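Local coordinates for fanconi-associated nuclease 1 homolog (Pseudomonas aeruginosa, PDB 5Y7Q), which is a largely helical member of the Fanconi-associated nuclease 1 family, with a VRR-NUC domain, modelled here with bound nucleic acid, at residues A[236-241]-A[270-275]; A[278-283]-A[306-311]. One frame throughout, in Å; residues are numbered along the deposited sequence.

Contact 1 (A[236-241]-A[270-275])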
loop_
_atom_site.group_PDB
_atom_site.type_symbol
_atom_site.label_atom_id
_atom_site.label_comp_id
_atom_site.label_asym_id
_atom_site.label_seq_id
_atom_site.Cartn_x
_atom_site.Cartn_y
_atom_site.Cartn_z
ATOM N N ARG A 236 -7.950 2.716 23.580
ATOM C CA ARG A 236 -6.498 2.790 23.637
ATOM C C ARG A 236 -5.870 1.469 23.215
ATOM O O ARG A 236 -4.895 1.451 22.453
ATOM C CB ARG A 236 -6.038 3.167 25.040
ATOM C CG ARG A 236 -4.544 3.076 25.185
ATOM C CD ARG A 236 -4.083 3.442 26.568
ATOM N NE ARG A 236 -2.655 3.730 26.551
ATOM C CZ ARG A 236 -2.139 4.911 26.224
ATOM N NH1 ARG A 236 -0.824 5.080 26.228
ATOM N NH2 ARG A 236 -2.931 5.926 25.896
ATOM N N ALA A 237 -6.431 0.347 23.682
ATOM C CA ALA A 237 -5.858 -0.961 23.369
ATOM C C ALA A 237 -5.800 -1.242 21.876
ATOM O O ALA A 237 -5.014 -2.096 21.463
ATOM C CB ALA A 237 -6.642 -2.078 24.051
ATOM N N ASP A 238 -6.608 -0.555 21.060
ATOM C CA ASP A 238 -6.535 -0.752 19.612
ATOM C C ASP A 238 -5.312 -0.057 19.024
ATOM O O ASP A 238 -4.646 -0.618 18.144
ATOM C CB ASP A 238 -7.820 -0.268 18.929
ATOM C CG ASP A 238 -9.043 -1.086 19.336
ATOM O OD1 ASP A 238 -10.179 -0.560 19.244
ATOM O OD2 ASP A 238 -8.860 -2.251 19.765
ATOM N N VAL A 239 -4.992 1.151 19.505
ATOM C CA VAL A 239 -3.682 1.741 19.226
ATOM C C VAL A 239 -2.566 0.798 19.673
ATOM O O VAL A 239 -1.685 0.432 18.879
ATOM C CB VAL A 239 -3.550 3.112 19.909
ATOM C CG1 VAL A 239 -2.205 3.760 19.559
ATOM C CG2 VAL A 239 -4.726 4.006 19.556
ATOM N N ASP A 240 -2.598 0.380 20.948
ATOM C CA ASP A 240 -1.605 -0.577 21.444
ATOM C C ASP A 240 -1.443 -1.767 20.497
ATOM O O ASP A 240 -0.319 -2.194 20.204
ATOM C CB ASP A 240 -1.988 -1.083 22.842
ATOM C CG ASP A 240 -1.933 0.002 23.904
ATOM O OD1 ASP A 240 -1.203 0.987 23.708
ATOM O OD2 ASP A 240 -2.612 -0.131 24.948
ATOM N N ALA A 241 -2.554 -2.298 19.986
ATOM C CA ALA A 241 -2.468 -3.504 19.176
ATOM C C ALA A 241 -1.848 -3.213 17.824
ATOM O O ALA A 241 -0.994 -3.974 17.361
ATOM C CB ALA A 241 -3.847 -4.140 19.012
ATOM N N TYR A 270 -8.862 -10.548 17.171
ATOM C CA TYR A 270 -9.179 -9.270 17.798
ATOM C C TYR A 270 -10.661 -8.960 17.659
ATOM O O TYR A 270 -11.311 -9.340 16.680
ATOM C CB TYR A 270 -8.381 -8.113 17.174
ATOM C CG TYR A 270 -6.908 -8.059 17.503
ATOM C CD1 TYR A 270 -6.469 -7.739 18.779
ATOM C CD2 TYR A 270 -5.954 -8.293 16.519
ATOM C CE1 TYR A 270 -5.108 -7.674 19.078
ATOM C CE2 TYR A 270 -4.597 -8.240 16.802
ATOM C CZ TYR A 270 -4.177 -7.927 18.083
ATOM O OH TYR A 270 -2.830 -7.870 18.354
ATOM N N ALA A 271 -11.195 -8.252 18.656
ATOM C CA ALA A 271 -12.557 -7.751 18.543
ATOM C C ALA A 271 -12.688 -6.808 17.352
ATOM O O ALA A 271 -13.521 -7.025 16.465
ATOM C CB ALA A 271 -12.971 -7.062 19.844
ATOM N N ASN A 272 -11.855 -5.773 17.299
ATOM C CA ASN A 272 -11.952 -4.774 16.242
ATOM C C ASN A 272 -11.635 -5.404 14.893
ATOM O O ASN A 272 -10.541 -5.959 14.720
ATOM C CB ASN A 272 -11.011 -3.601 16.508
ATOM C CG ASN A 272 -11.079 -2.548 15.420
ATOM O OD1 ASN A 272 -10.410 -2.661 14.390
ATOM N ND2 ASN A 272 -11.894 -1.517 15.639
ATOM N N PRO A 273 -12.549 -5.350 13.921
ATOM C CA PRO A 273 -12.315 -6.077 12.663
ATOM C C PRO A 273 -11.197 -5.498 11.817
ATOM O O PRO A 273 -10.398 -6.261 11.256
ATOM C CB PRO A 273 -13.674 -5.984 11.961
ATOM C CG PRO A 273 -14.237 -4.693 12.437
ATOM C CD PRO A 273 -13.759 -4.512 13.860
ATOM N N TRP A 274 -11.109 -4.171 11.705
ATOM C CA TRP A 274 -10.080 -3.584 10.852
ATOM C C TRP A 274 -8.681 -3.892 11.381
ATOM O O TRP A 274 -7.723 -3.967 10.597
ATOM C CB TRP A 274 -10.338 -2.080 10.703
ATOM C CG TRP A 274 -9.123 -1.207 10.675
ATOM C CD1 TRP A 274 -8.156 -1.152 9.706
ATOM C CD2 TRP A 274 -8.758 -0.238 11.662
ATOM N NE1 TRP A 274 -7.202 -0.220 10.045
ATOM C CE2 TRP A 274 -7.552 0.358 11.238
ATOM C CE3 TRP A 274 -9.333 0.178 12.874
ATOM C CZ2 TRP A 274 -6.913 1.351 11.981
ATOM C CZ3 TRP A 274 -8.704 1.161 13.605
ATOM C CH2 TRP A 274 -7.506 1.740 13.156
ATOM N N LEU A 275 -8.570 -4.124 12.700
ATOM C CA LEU A 275 -7.324 -4.577 13.323
ATOM C C LEU A 275 -7.055 -6.056 13.035
ATOM O O LEU A 275 -5.908 -6.453 12.764
ATOM C CB LEU A 275 -7.415 -4.330 14.825
ATOM C CG LEU A 275 -6.193 -4.010 15.676
ATOM C CD1 LEU A 275 -5.324 -2.968 15.019
ATOM C CD2 LEU A 275 -6.685 -3.510 17.022
#
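N272 OD1 takes the backbone N-H of L275 at 2.9 Å, an N-cap bond, while the same side chain faces D238 with its CB and ND2. N272 precedes helix 273-292, and its short amide suits the cap: with CG turned anti to its own backbone N (chi1 180°), the side chain folds back over the first turn and meets the N-H in the carbonyl plane. P273 follows as the first helical residue, a place where its missing N-H costs nothing. Across from it lies helix 236-253, whose opening part offers D238 and A241, one turn apart. D238 OD1 comes no closer than 4.1 Å to N272 ND2, the carboxylate and amide planes 50° apart, a loose polar approach. The tighter fit is apolar. The branched end of L275 brings CD2 against both residues, 3.5 Å from A241 CB; D238 OD2 is a separate van der Waals neighbour of the same methyl, 3.7 Å from L275 CD2. A small alanine lets leucine and tyrosine come up together to one methyl. L275 also packs on Y242 and Y270 on L245, further along helix 236-253, while the W274 ring meets that of F233. The Y270 ring approaches the alanine obliquely from the loop before the cap, with CE1 3.8 Å from A241 CB.

Contact 2 (A[278-283]-A[306-311]); sequences RRVKLL and SSHPGA
The 306-311 loop, between helices 296-304 and 311-321, begins with an ST turn whose hydroxyl also bonds to helix 273-292. Its centre is S306, which serves two backbone groups: OG gives its proton to V280 O at 3.1 Å and accepts the N-H of H308, two residues on, also at 3.1 Å from OG to N. Serine suits the task because one small group can donate and accept at once, and OG anti to the backbone N (chi1 168°) places it between helix and loop. The donor stands above the carbonyl plane of V280, 46° out of it, rather than on a lone pair. V280 turns its branched side chain into the loop. CG2 lies against S307, 3.5 Å from its OG, while CG1 touches H308 CB at 3.6 Å and sits at the edge of the imidazole, near the ring plane. H308 then runs alongside K281, the two pointing the same way, with ND1 3.9 Å from K281 CB; the lysine lends its aliphatic stem to this contact. P309 CD lies over one face of the ring, displaced toward the rim, and F284 meets the same histidine from helix 273-292. L283 CB lies 4.2 Å from S306 CB. Beyond H308 the chain reverses through a type II beta turn, in which A311 N bonds to H308 O at 3.1 Å. G310 takes the third position with a positive phi of 86°, which favours glycine, and is also the N-cap of helix 311-321. An ST turn followed by a type II turn with glycine at its third position thus links two successive helices, 296-304 and 311-321.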
loop_
_atom_site.group_PDB
_atom_site.type_symbol
_atom_site.label_atom_id
_atom_site.label_comp_id
_atom_site.label_asym_id
_atom_site.label_seq_id
_atom_site.Cartn_x
_atom_site.Cartn_y
_atom_site.Cartn_z
ATOM N N ARG A 278 -5.226 -6.527 9.858
ATOM C CA ARG A 278 -3.771 -6.424 9.978
ATOM C C ARG A 278 -3.168 -7.717 10.515
ATOM O O ARG A 278 -2.178 -8.232 9.973
ATOM C CB ARG A 278 -3.409 -5.261 10.898
ATOM C CG ARG A 278 -4.309 -4.041 10.780
ATOM C CD ARG A 278 -3.664 -2.986 9.909
ATOM N NE ARG A 278 -2.241 -2.906 10.181
ATOM C CZ ARG A 278 -1.366 -2.364 9.353
ATOM N NH1 ARG A 278 -1.791 -1.851 8.208
ATOM N NH2 ARG A 278 -0.073 -2.339 9.674
ATOM N N ARG A 279 -3.741 -8.246 11.599
ATOM C CA ARG A 279 -3.205 -9.484 12.158
ATOM C C ARG A 279 -3.215 -10.590 11.125
ATOM O O ARG A 279 -2.218 -11.308 10.934
ATOM C CB ARG A 279 -4.025 -9.935 13.355
ATOM C CG ARG A 279 -3.657 -11.335 13.772
ATOM C CD ARG A 279 -4.248 -11.699 15.099
ATOM N NE ARG A 279 -5.466 -12.464 14.899
ATOM C CZ ARG A 279 -5.496 -13.792 14.886
ATOM N NH1 ARG A 279 -6.650 -14.425 14.691
ATOM N NH2 ARG A 279 -4.370 -14.480 15.078
ATOM N N VAL A 280 -4.350 -10.736 10.455
ATOM C CA VAL A 280 -4.581 -11.852 9.552
ATOM C C VAL A 280 -3.655 -11.757 8.336
ATOM O O VAL A 280 -3.111 -12.769 7.864
ATOM C CB VAL A 280 -6.085 -11.862 9.200
ATOM C CG1 VAL A 280 -6.356 -11.429 7.754
ATOM C CG2 VAL A 280 -6.743 -13.183 9.603
ATOM N N LYS A 281 -3.404 -10.531 7.858
ATOM C CA LYS A 281 -2.403 -10.335 6.819
ATOM C C LYS A 281 -1.039 -10.807 7.298
ATOM O O LYS A 281 -0.312 -11.502 6.571
ATOM C CB LYS A 281 -2.361 -8.858 6.406
ATOM C CG LYS A 281 -1.383 -8.560 5.265
ATOM C CD LYS A 281 -1.369 -7.071 4.871
ATOM C CE LYS A 281 -0.465 -6.795 3.648
ATOM N NZ LYS A 281 -0.213 -5.331 3.414
ATOM N N LEU A 282 -0.691 -10.468 8.541
ATOM C CA LEU A 282 0.634 -10.810 9.043
ATOM C C LEU A 282 0.825 -12.323 9.105
ATOM O O LEU A 282 1.831 -12.859 8.619
ATOM C CB LEU A 282 0.813 -10.164 10.405
ATOM C CG LEU A 282 2.145 -10.143 11.093
ATOM C CD1 LEU A 282 3.058 -9.268 10.314
ATOM C CD2 LEU A 282 1.885 -9.573 12.454
ATOM N N LEU A 283 -0.141 -13.030 9.695
ATOM C CA LEU A 283 -0.132 -14.489 9.635
ATOM C C LEU A 283 0.091 -14.980 8.213
ATOM O O LEU A 283 0.912 -15.877 7.970
ATOM C CB LEU A 283 -1.447 -15.050 10.165
ATOM C CG LEU A 283 -1.552 -14.964 11.673
ATOM C CD1 LEU A 283 -2.895 -15.523 12.090
ATOM C CD2 LEU A 283 -0.418 -15.739 12.303
ATOM N N SER A 306 -5.807 -18.027 9.326
ATOM C CA SER A 306 -5.997 -16.696 8.766
ATOM C C SER A 306 -7.239 -16.637 7.874
ATOM O O SER A 306 -7.474 -17.534 7.051
ATOM C CB SER A 306 -4.762 -16.284 7.965
ATOM O OG SER A 306 -5.030 -15.124 7.204
ATOM N N SER A 307 -8.034 -15.575 8.040
ATOM C CA SER A 307 -9.187 -15.300 7.183
ATOM C C SER A 307 -8.838 -14.371 6.024
ATOM O O SER A 307 -9.738 -13.912 5.309
ATOM C CB SER A 307 -10.352 -14.719 8.002
ATOM O OG SER A 307 -10.035 -13.458 8.571
ATOM N N HIS A 308 -7.558 -14.064 5.853
ATOM C CA HIS A 308 -7.095 -13.238 4.747
ATOM C C HIS A 308 -7.603 -13.792 3.415
ATOM O O HIS A 308 -7.674 -15.017 3.236
ATOM C CB HIS A 308 -5.564 -13.190 4.764
ATOM C CG HIS A 308 -4.971 -12.198 3.816
ATOM N ND1 HIS A 308 -4.847 -10.861 4.123
ATOM C CD2 HIS A 308 -4.463 -12.348 2.571
ATOM C CE1 HIS A 308 -4.292 -10.229 3.103
ATOM N NE2 HIS A 308 -4.052 -11.109 2.147
ATOM N N PRO A 309 -7.967 -12.939 2.464
ATOM C CA PRO A 309 -8.532 -13.448 1.205
ATOM C C PRO A 309 -7.505 -14.268 0.430
ATOM O O PRO A 309 -6.357 -13.856 0.260
ATOM C CB PRO A 309 -8.933 -12.168 0.462
ATOM C CG PRO A 309 -8.034 -11.131 1.021
ATOM C CD PRO A 309 -7.867 -11.473 2.469
ATOM N N GLY A 310 -7.918 -15.450 -0.031
ATOM C CA GLY A 310 -7.005 -16.345 -0.720
ATOM C C GLY A 310 -6.182 -17.262 0.169
ATOM O O GLY A 310 -5.420 -18.081 -0.360
ATOM N N ALA A 311 -6.336 -17.177 1.499
ATOM C CA ALA A 311 -5.554 -17.998 2.417
ATOM C C ALA A 311 -6.002 -19.457 2.443
ATOM O O ALA A 311 -5.159 -20.357 2.479
ATOM C CB ALA A 311 -5.617 -17.412 3.830
#

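How the contacts relate
Contacts 1 and 2 follow each other along the chain, the first closing before the second opens, and their centres lie 15 Å apart on the same side of the chain's centre. Helix 273-292 is common to both: its first turn and the residues before it meet helix 236-253, and its next turns receive the 306-311 loop ahead of helix 311-321. The two touch directly, Y270 CE2 lying 3.9 Å from R279 CD. Together they join helix 236-253, helix 273-292 and the 306-311 loop, which are not adjacent along the chain, at neighbouring places on one helix, with their nearest atoms about 10 Å and about 7 Å, respectively, from the bound nucleic acid.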